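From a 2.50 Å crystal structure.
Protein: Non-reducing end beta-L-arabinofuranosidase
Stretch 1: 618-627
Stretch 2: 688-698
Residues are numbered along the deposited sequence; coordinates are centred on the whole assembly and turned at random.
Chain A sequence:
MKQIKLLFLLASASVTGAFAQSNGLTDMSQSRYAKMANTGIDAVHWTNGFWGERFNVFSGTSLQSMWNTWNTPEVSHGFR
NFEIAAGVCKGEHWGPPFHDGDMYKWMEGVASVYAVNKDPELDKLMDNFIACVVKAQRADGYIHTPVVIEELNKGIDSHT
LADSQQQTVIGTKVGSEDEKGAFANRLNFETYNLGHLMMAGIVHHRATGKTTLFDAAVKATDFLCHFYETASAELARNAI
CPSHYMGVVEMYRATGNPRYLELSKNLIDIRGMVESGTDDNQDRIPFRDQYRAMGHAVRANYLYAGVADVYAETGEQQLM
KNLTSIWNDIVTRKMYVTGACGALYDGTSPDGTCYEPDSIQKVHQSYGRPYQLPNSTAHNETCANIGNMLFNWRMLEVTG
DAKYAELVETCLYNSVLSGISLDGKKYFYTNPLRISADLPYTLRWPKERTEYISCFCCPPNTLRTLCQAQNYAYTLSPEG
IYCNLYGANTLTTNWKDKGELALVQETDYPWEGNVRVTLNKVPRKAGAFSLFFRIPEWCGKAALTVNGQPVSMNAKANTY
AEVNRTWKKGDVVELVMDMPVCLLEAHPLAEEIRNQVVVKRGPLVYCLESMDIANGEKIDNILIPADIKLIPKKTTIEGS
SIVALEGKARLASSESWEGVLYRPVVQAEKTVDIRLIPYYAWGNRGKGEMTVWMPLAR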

# COMPACT_ATOMS: atom_id res chain seq x y z
N LYS A 618 -9.04 -30.01 12.44
CA LYS A 618 -9.19 -28.64 12.92
C LYS A 618 -7.90 -27.84 12.83
O LYS A 618 -6.84 -28.29 13.26
N ILE A 619 -8.01 -26.64 12.29
CA ILE A 619 -6.87 -25.78 12.00
C ILE A 619 -5.96 -25.51 13.19
O ILE A 619 -4.75 -25.38 13.01
N ASP A 620 -6.52 -25.43 14.39
CA ASP A 620 -5.70 -25.17 15.59
C ASP A 620 -4.66 -26.26 15.84
O ASP A 620 -3.57 -25.96 16.31
N ASN A 621 -4.98 -27.51 15.48
CA ASN A 621 -4.10 -28.66 15.64
C ASN A 621 -2.97 -28.82 14.60
O ASN A 621 -2.18 -29.78 14.70
N ILE A 622 -2.88 -27.94 13.61
CA ILE A 622 -1.87 -28.05 12.57
C ILE A 622 -0.52 -27.50 13.05
O ILE A 622 -0.46 -26.34 13.43
N LEU A 623 0.55 -28.32 13.03
CA LEU A 623 1.92 -27.85 13.31
C LEU A 623 2.80 -27.95 12.09
O LEU A 623 2.79 -28.95 11.38
N ILE A 624 3.62 -26.93 11.90
CA ILE A 624 4.53 -26.90 10.78
C ILE A 624 5.92 -27.34 11.29
O ILE A 624 6.53 -26.60 12.05
N PRO A 625 6.42 -28.53 10.89
CA PRO A 625 7.80 -28.81 11.25
C PRO A 625 8.73 -27.88 10.50
O PRO A 625 8.43 -27.52 9.36
N ALA A 626 9.85 -27.51 11.13
CA ALA A 626 10.80 -26.50 10.57
C ALA A 626 11.42 -26.87 9.23
O ALA A 626 11.70 -25.99 8.42
N ASP A 627 11.63 -28.17 9.02
CA ASP A 627 12.13 -28.76 7.79
C ASP A 627 11.03 -29.33 6.91
O ASP A 627 11.29 -30.24 6.11
N GLY A 688 -15.22 -19.67 6.92
CA GLY A 688 -14.43 -20.76 7.48
C GLY A 688 -13.46 -20.21 8.49
O GLY A 688 -13.70 -19.16 9.07
N GLU A 689 -12.36 -20.92 8.71
CA GLU A 689 -11.31 -20.48 9.61
C GLU A 689 -10.04 -20.11 8.83
O GLU A 689 -9.89 -20.50 7.68
N MET A 690 -9.17 -19.31 9.43
CA MET A 690 -7.94 -18.85 8.76
C MET A 690 -6.88 -18.46 9.78
O MET A 690 -7.22 -17.98 10.86
N THR A 691 -5.60 -18.65 9.44
CA THR A 691 -4.51 -18.13 10.28
C THR A 691 -3.29 -17.91 9.40
O THR A 691 -3.06 -18.73 8.50
N VAL A 692 -2.53 -16.84 9.63
CA VAL A 692 -1.24 -16.66 8.98
C VAL A 692 -0.17 -17.38 9.82
O VAL A 692 0.56 -18.22 9.32
N TRP A 693 -0.08 -17.05 11.10
CA TRP A 693 0.96 -17.64 11.94
C TRP A 693 0.48 -18.99 12.45
O TRP A 693 -0.69 -19.11 12.83
N MET A 694 1.37 -20.00 12.43
CA MET A 694 1.06 -21.37 12.84
C MET A 694 2.12 -21.89 13.81
O MET A 694 3.29 -21.47 13.76
N PRO A 695 1.74 -22.81 14.69
CA PRO A 695 2.72 -23.48 15.53
C PRO A 695 3.86 -24.10 14.75
O PRO A 695 3.63 -24.73 13.73
N LEU A 696 5.07 -23.94 15.26
CA LEU A 696 6.29 -24.48 14.67
C LEU A 696 6.84 -25.63 15.51
O LEU A 696 6.98 -25.48 16.71
N ALA A 697 7.16 -26.76 14.88
CA ALA A 697 7.88 -27.85 15.54
C ALA A 697 9.29 -27.97 14.97
O ALA A 697 9.44 -28.39 13.82
N ARG A 698 10.31 -27.64 15.77
CA ARG A 698 11.70 -27.41 15.28
C ARG A 698 12.61 -28.63 15.42
O ARG A 698 12.58 -29.29 16.45

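The apolar centre is built by Ile-624, whose side chain lies on the same sheet face as that of its bridge partner Leu-696. With both chi angles in m, Ile-624 sets CG1 3.9 Å from SD of Met-694, a buried m, t, m side chain whose CA-to-CB bond points toward the first stretch. Leu-696, in t, p, brings its end nearer the other stretch and places CD1 4.1 Å from CB of Ala-626. Leu-623 has its chi1 between wells at -32°; its CD2 meets CB of Pro-695 at 3.8 Å.

A second apolar patch lies upstream, where buried Ile-619 points toward its partners from the 3-10 segment. Extended in t, t, it carries CD1 to 3.8 Å from CG2 of Thr-691 and 4.0 Å from CA of Met-690.

Pro-625 and Ala-697 share the other sheet face; between the strands, the backbone does the polar work. The parallel pairing is fixed by Ile-624 N to Pro-695 O, Ala-697 N to Ile-624 O and Ala-626 N to Ala-697 O, each a 2.9 Å hydrogen bond. Pro-625, lacking an amide hydrogen, adds a CA-H...O contact, its CA 3.1 Å from O of Ala-697.

At the polar edge, Glu-689 OE2 lies 3.9 Å from Ile-619 CG2 but is hydrogen-bonded elsewhere in the structure. No side-chain hydrogen bond joins the stretches: apolar side chains fill, backbone amides align.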

# COMPACT_ATOMS: atom_id res chain seq x y z
CB LYS A 618 -9.71 -28.61 14.36
CG LYS A 618 -11.22 -28.84 14.46
CD LYS A 618 -11.82 -28.13 15.67
CE LYS A 618 -11.71 -28.99 16.92
NZ LYS A 618 -12.32 -28.26 18.07
CB ILE A 619 -7.37 -24.43 11.42
CG1 ILE A 619 -6.22 -23.59 10.84
CG2 ILE A 619 -8.16 -23.65 12.46
CD1 ILE A 619 -6.71 -22.46 9.98
CB ASP A 620 -6.56 -24.98 16.85
CG ASP A 620 -7.38 -23.70 16.85
OD1 ASP A 620 -7.07 -22.72 16.14
OD2 ASP A 620 -8.35 -23.67 17.62
CB ASN A 621 -4.94 -29.95 15.62
CG ASN A 621 -5.99 -29.99 16.71
OD1 ASN A 621 -7.08 -30.50 16.50
ND2 ASN A 621 -5.68 -29.43 17.86
CB ILE A 622 -2.29 -27.28 11.31
CG1 ILE A 622 -3.64 -27.79 10.76
CG2 ILE A 622 -1.21 -27.35 10.25
CD1 ILE A 622 -3.65 -29.26 10.38
CB LEU A 623 2.63 -28.70 14.34
CG LEU A 623 1.84 -29.35 15.45
CD1 LEU A 623 2.81 -30.25 16.23
CD2 LEU A 623 1.17 -28.29 16.31
CB ILE A 624 4.59 -25.49 10.20
CG1 ILE A 624 3.21 -25.04 9.71
CG2 ILE A 624 5.62 -25.40 9.10
CD1 ILE A 624 2.54 -25.99 8.72
CB PRO A 625 8.00 -30.26 10.79
CG PRO A 625 6.96 -30.50 9.80
CD PRO A 625 5.81 -29.62 10.11
CB ALA A 626 11.90 -26.19 11.56
CB ASP A 627 13.15 -29.88 8.12
CG ASP A 627 12.50 -31.18 8.67
OD1 ASP A 627 11.27 -31.24 8.97
OD2 ASP A 627 13.25 -32.17 8.80
CB GLU A 689 -11.08 -21.54 10.70
CG GLU A 689 -12.26 -21.66 11.66
CD GLU A 689 -12.00 -22.60 12.85
OE1 GLU A 689 -12.41 -23.76 12.75
OE2 GLU A 689 -11.42 -22.16 13.88
CB MET A 690 -8.23 -17.65 7.84
CG MET A 690 -7.01 -17.09 7.09
SD MET A 690 -5.96 -15.92 8.00
CE MET A 690 -6.87 -14.39 7.93
CB THR A 691 -4.17 -19.07 11.48
OG1 THR A 691 -3.13 -18.49 12.29
CG2 THR A 691 -3.71 -20.44 11.01
CB VAL A 692 -0.87 -15.17 8.75
CG1 VAL A 692 0.52 -15.00 8.12
CG2 VAL A 692 -1.93 -14.48 7.92
CB TRP A 693 1.34 -16.70 13.10
CG TRP A 693 2.08 -15.55 12.63
CD1 TRP A 693 1.56 -14.43 12.11
CD2 TRP A 693 3.50 -15.40 12.59
NE1 TRP A 693 2.56 -13.57 11.75
CE2 TRP A 693 3.76 -14.14 12.04
CE3 TRP A 693 4.58 -16.20 12.99
CZ2 TRP A 693 5.07 -13.65 11.86
CZ3 TRP A 693 5.88 -15.73 12.80
CH2 TRP A 693 6.11 -14.47 12.24
CB MET A 694 1.01 -22.32 11.63
CG MET A 694 -0.16 -22.09 10.69
SD MET A 694 0.02 -22.88 9.06
CE MET A 694 1.32 -21.88 8.32
CB PRO A 695 1.90 -24.59 16.23
CG PRO A 695 0.49 -24.11 16.19
CD PRO A 695 0.36 -23.30 14.94
CB LEU A 696 7.31 -23.33 14.62
CG LEU A 696 8.71 -23.59 14.06
CD1 LEU A 696 8.72 -23.88 12.56
CD2 LEU A 696 9.60 -22.40 14.40
CB ALA A 697 7.13 -29.15 15.36
CB ARG A 698 12.33 -26.25 16.05
CG ARG A 698 11.42 -25.03 16.16
CD ARG A 698 12.04 -23.86 16.91
NE ARG A 698 13.23 -23.34 16.22
CZ ARG A 698 13.69 -22.11 16.35
NH1 ARG A 698 13.07 -21.22 17.13
NH2 ARG A 698 14.78 -21.75 15.68